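Long-range contact in PfEMP1 variant 1 of strain MC (PDB 5LGD), which probably binds host cell-surface receptors as part of a large Plasmodium falciparum surface protein, of which this chain is a piece from a DBL domain: residues A9-D21 with L86-I99. Numbering follows the deposited sequence.
Sequences AFFWMWVHDMLID and LQTLLMKDLLLEII
Trp12 is the knob of this contact, seated among Leu89 and Leu90 from the last turn of helix 82-90 and Leu95 and Ile98 from helix 92-103. CG2 of Ile98 stands over the face of its six-membered ring, 3.4 Å from the centroid and almost on the ring normal, a nearly axial CH-pi contact. From the opposite face CD1 of Phe11 presses on the same indole, so the ring is held flat between a neighbour on its own helix and one from the other segment. Its far rim is closed too: CD1 of Leu95 meets CZ3 at 3.6 Å near the ring plane, and CG of Leu89 comes to CZ2 at the edge. A chi1 of -68° turns the indole's CG away from the carbonyl carbon and lets the ring project between the two helices of 86-99.

Farther along helix 7-29 the packing continues in single methyl contacts. Leu95 CD1 also reaches Val15 CG1 at 3.7 Å, while Leu19 CD1 meets Ile99 CD1 at the same distance. His16 offers the edge of its imidazole, CD2, to Ile99 CG2; its ND1 donates to Asp17 OD1 (2.9 Å, 162°), and NE2 pairs with Glu108, which together fix the ring's rotation.

Looser contact is found at the other end, where CZ of Phe11 approaches Leu86 CD2 only to 4.0 Å and Leu90 CD2 to 4.2 Å. An aromatic side chain of another protein's chain meets Phe11 edge-to-face here. On the back of the second segment, exposed Asp93 pairs with Lys92, away from the apolar seam. Steeply crossed helices, at 104° for 9-21 against 92-99, joined by a knob-into-hole tryptophan, belong to the all-helical core of this DBL-family domain.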
# COMPACT_ATOMS: atom_id res chain seq x y z
N ALA B 9 2.21 2.10 27.08
CA ALA B 9 1.31 2.22 28.24
C ALA B 9 1.93 3.07 29.35
O ALA B 9 1.25 3.95 29.89
CB ALA B 9 0.98 0.84 28.79
N PHE B 10 3.22 2.80 29.68
CA PHE B 10 3.92 3.53 30.72
C PHE B 10 4.07 5.01 30.39
O PHE B 10 3.79 5.86 31.24
CB PHE B 10 5.29 2.90 31.02
CG PHE B 10 6.03 3.63 32.11
CD1 PHE B 10 5.77 3.36 33.45
CD2 PHE B 10 6.97 4.61 31.80
CE1 PHE B 10 6.42 4.07 34.45
CE2 PHE B 10 7.64 5.29 32.81
CZ PHE B 10 7.34 5.05 34.13
N PHE B 11 4.53 5.30 29.16
CA PHE B 11 4.73 6.65 28.63
C PHE B 11 3.52 7.58 28.89
O PHE B 11 3.69 8.67 29.44
CB PHE B 11 5.07 6.57 27.11
CG PHE B 11 5.34 7.91 26.45
CD1 PHE B 11 4.30 8.73 26.04
CD2 PHE B 11 6.65 8.36 26.28
CE1 PHE B 11 4.55 9.98 25.46
CE2 PHE B 11 6.91 9.59 25.66
CZ PHE B 11 5.86 10.41 25.30
N TRP B 12 2.32 7.14 28.52
CA TRP B 12 1.11 7.95 28.65
C TRP B 12 0.62 8.06 30.06
O TRP B 12 0.22 9.15 30.46
CB TRP B 12 0.04 7.44 27.69
CG TRP B 12 0.46 7.72 26.29
CD1 TRP B 12 0.90 6.82 25.36
CD2 TRP B 12 0.68 9.02 25.72
NE1 TRP B 12 1.29 7.47 24.22
CE2 TRP B 12 1.15 8.83 24.41
CE3 TRP B 12 0.44 10.33 26.17
CZ2 TRP B 12 1.41 9.89 23.55
CZ3 TRP B 12 0.72 11.38 25.33
CH2 TRP B 12 1.19 11.15 24.03
N MET B 13 0.77 7.00 30.84
CA MET B 13 0.45 6.98 32.26
C MET B 13 1.31 8.01 33.02
O MET B 13 0.79 8.71 33.89
CB MET B 13 0.72 5.58 32.83
CG MET B 13 0.13 5.37 34.21
SD MET B 13 1.19 4.38 35.27
CE MET B 13 2.71 5.39 35.28
N TRP B 14 2.61 8.06 32.74
CA TRP B 14 3.56 8.96 33.40
C TRP B 14 3.21 10.41 33.07
O TRP B 14 3.13 11.24 33.98
CB TRP B 14 5.01 8.62 33.01
CG TRP B 14 6.02 9.47 33.72
CD1 TRP B 14 6.74 9.14 34.83
CD2 TRP B 14 6.43 10.80 33.36
NE1 TRP B 14 7.56 10.18 35.19
CE2 TRP B 14 7.37 11.22 34.32
CE3 TRP B 14 6.08 11.68 32.32
CZ2 TRP B 14 7.95 12.49 34.29
CZ3 TRP B 14 6.67 12.95 32.30
CH2 TRP B 14 7.60 13.33 33.26
N VAL B 15 3.02 10.70 31.77
CA VAL B 15 2.62 12.01 31.23
C VAL B 15 1.31 12.47 31.91
O VAL B 15 1.24 13.58 32.45
CB VAL B 15 2.52 11.96 29.67
CG1 VAL B 15 1.74 13.16 29.12
CG2 VAL B 15 3.91 11.90 29.04
N HIS B 16 0.29 11.60 31.92
CA HIS B 16 -0.99 11.88 32.56
C HIS B 16 -0.83 12.20 34.06
O HIS B 16 -1.31 13.23 34.54
CB HIS B 16 -1.94 10.67 32.35
CG HIS B 16 -3.18 10.77 33.16
ND1 HIS B 16 -3.27 10.17 34.41
CD2 HIS B 16 -4.34 11.41 32.90
CE1 HIS B 16 -4.48 10.47 34.85
NE2 HIS B 16 -5.16 11.19 33.97
N ASP B 17 -0.18 11.29 34.81
CA ASP B 17 0.04 11.45 36.25
C ASP B 17 0.91 12.67 36.59
O ASP B 17 0.68 13.30 37.62
CB ASP B 17 0.66 10.17 36.85
CG ASP B 17 -0.19 8.91 36.73
OD1 ASP B 17 -1.34 9.00 36.21
OD2 ASP B 17 0.29 7.84 37.11
N MET B 18 1.90 13.04 35.74
CA MET B 18 2.68 14.23 36.07
C MET B 18 1.81 15.50 35.89
O MET B 18 1.84 16.38 36.76
CB MET B 18 4.07 14.25 35.39
CG MET B 18 4.15 15.03 34.11
SD MET B 18 4.45 16.77 34.45
CE MET B 18 4.58 17.34 32.84
N LEU B 19 0.97 15.54 34.84
CA LEU B 19 0.07 16.67 34.56
C LEU B 19 -0.94 16.86 35.67
O LEU B 19 -1.22 18.00 36.06
CB LEU B 19 -0.63 16.48 33.21
CG LEU B 19 0.30 16.58 31.97
CD1 LEU B 19 -0.46 16.29 30.69
CD2 LEU B 19 0.93 17.93 31.87
N ILE B 20 -1.40 15.72 36.22
CA ILE B 20 -2.36 15.63 37.31
C ILE B 20 -1.70 16.09 38.60
O ILE B 20 -2.29 16.86 39.34
CB ILE B 20 -3.04 14.22 37.36
CG1 ILE B 20 -4.04 14.00 36.17
CG2 ILE B 20 -3.77 13.95 38.67
CD1 ILE B 20 -4.91 15.12 35.79
N ASP B 21 -0.48 15.66 38.86
CA ASP B 21 0.30 16.06 40.03
C ASP B 21 0.56 17.56 39.99
O ASP B 21 0.37 18.25 40.99
CB ASP B 21 1.59 15.26 40.12
CG ASP B 21 1.46 13.79 40.49
OD1 ASP B 21 0.41 13.41 41.03
OD2 ASP B 21 2.44 13.05 40.29
N LEU B 86 8.78 12.85 18.91
CA LEU B 86 8.42 13.19 20.29
C LEU B 86 7.66 14.53 20.36
O LEU B 86 6.67 14.65 21.07
CB LEU B 86 9.72 13.34 21.11
CG LEU B 86 9.94 12.44 22.34
CD1 LEU B 86 10.96 13.03 23.24
CD2 LEU B 86 8.65 12.23 23.14
N GLN B 87 8.18 15.55 19.65
CA GLN B 87 7.63 16.88 19.60
C GLN B 87 6.23 16.88 19.01
O GLN B 87 5.36 17.48 19.61
CB GLN B 87 8.55 17.83 18.85
CG GLN B 87 8.13 19.28 18.90
CD GLN B 87 9.33 20.15 18.68
OE1 GLN B 87 9.79 20.84 19.59
NE2 GLN B 87 9.92 20.05 17.50
N THR B 88 6.01 16.17 17.88
CA THR B 88 4.68 16.05 17.25
C THR B 88 3.70 15.44 18.26
O THR B 88 2.60 15.94 18.46
CB THR B 88 4.79 15.17 15.98
OG1 THR B 88 5.69 15.77 15.07
CG2 THR B 88 3.43 14.95 15.27
N LEU B 89 4.11 14.34 18.90
CA LEU B 89 3.32 13.56 19.85
C LEU B 89 2.82 14.35 21.08
O LEU B 89 1.72 14.10 21.61
CB LEU B 89 4.22 12.40 20.26
CG LEU B 89 3.64 11.07 20.73
CD1 LEU B 89 2.56 10.48 19.75
CD2 LEU B 89 4.79 10.09 20.96
N LEU B 90 3.63 15.32 21.50
CA LEU B 90 3.38 16.10 22.70
C LEU B 90 2.88 17.51 22.45
O LEU B 90 2.62 18.21 23.42
CB LEU B 90 4.63 16.09 23.60
CG LEU B 90 5.00 14.69 24.11
CD1 LEU B 90 6.36 14.68 24.75
CD2 LEU B 90 3.93 14.14 25.07
N MET B 91 2.67 17.91 21.18
CA MET B 91 2.06 19.20 20.85
C MET B 91 0.72 19.23 21.60
O MET B 91 0.08 18.18 21.74
CB MET B 91 1.82 19.34 19.33
CG MET B 91 3.10 19.60 18.52
SD MET B 91 4.05 21.02 19.13
CE MET B 91 2.99 22.43 18.56
N LYS B 92 0.38 20.39 22.19
CA LYS B 92 -0.81 20.56 23.03
C LYS B 92 -2.10 19.85 22.53
O LYS B 92 -2.66 19.06 23.30
CB LYS B 92 -1.09 22.05 23.30
CG LYS B 92 -2.28 22.30 24.24
CD LYS B 92 -2.57 23.80 24.44
CE LYS B 92 -3.22 24.49 23.26
NZ LYS B 92 -4.62 24.02 23.03
N ASP B 93 -2.58 20.12 21.29
CA ASP B 93 -3.85 19.55 20.81
C ASP B 93 -3.83 18.03 20.70
O ASP B 93 -4.81 17.40 21.10
CB ASP B 93 -4.31 20.17 19.49
CG ASP B 93 -4.53 21.68 19.48
OD1 ASP B 93 -4.90 22.25 20.54
OD2 ASP B 93 -4.36 22.29 18.40
N LEU B 94 -2.72 17.42 20.19
CA LEU B 94 -2.65 15.95 20.14
C LEU B 94 -2.50 15.36 21.54
O LEU B 94 -3.07 14.31 21.82
CB LEU B 94 -1.49 15.47 19.23
CG LEU B 94 -1.31 13.94 19.09
CD1 LEU B 94 -2.57 13.26 18.58
CD2 LEU B 94 -0.17 13.62 18.09
N LEU B 95 -1.69 15.99 22.39
CA LEU B 95 -1.47 15.53 23.76
C LEU B 95 -2.82 15.36 24.52
O LEU B 95 -3.05 14.33 25.15
CB LEU B 95 -0.55 16.51 24.51
CG LEU B 95 -0.34 16.23 25.97
CD1 LEU B 95 0.23 14.85 26.17
CD2 LEU B 95 0.64 17.22 26.56
N LEU B 96 -3.69 16.36 24.44
CA LEU B 96 -4.98 16.41 25.10
C LEU B 96 -5.91 15.36 24.47
O LEU B 96 -6.66 14.69 25.20
CB LEU B 96 -5.55 17.86 24.96
CG LEU B 96 -5.32 18.92 26.10
CD1 LEU B 96 -4.14 18.63 26.98
CD2 LEU B 96 -5.31 20.35 25.59
N GLU B 97 -5.84 15.18 23.14
CA GLU B 97 -6.64 14.14 22.49
C GLU B 97 -6.28 12.72 23.01
O GLU B 97 -7.17 11.92 23.25
CB GLU B 97 -6.32 14.12 21.00
CG GLU B 97 -7.33 14.76 20.10
CD GLU B 97 -6.83 14.55 18.69
OE1 GLU B 97 -6.78 15.55 17.93
OE2 GLU B 97 -6.40 13.42 18.38
N ILE B 98 -4.97 12.39 23.08
CA ILE B 98 -4.50 11.07 23.49
C ILE B 98 -4.90 10.80 24.94
O ILE B 98 -5.49 9.77 25.23
CB ILE B 98 -2.99 10.91 23.21
CG1 ILE B 98 -2.74 10.83 21.68
CG2 ILE B 98 -2.36 9.71 23.97
CD1 ILE B 98 -1.28 10.99 21.27
N ILE B 99 -4.68 11.79 25.82
CA ILE B 99 -5.06 11.68 27.24
C ILE B 99 -6.53 11.41 27.38
O ILE B 99 -6.87 10.46 28.06
CB ILE B 99 -4.57 12.84 28.11
CG1 ILE B 99 -3.02 12.75 28.20
CG2 ILE B 99 -5.19 12.77 29.53
CD1 ILE B 99 -2.41 13.95 28.61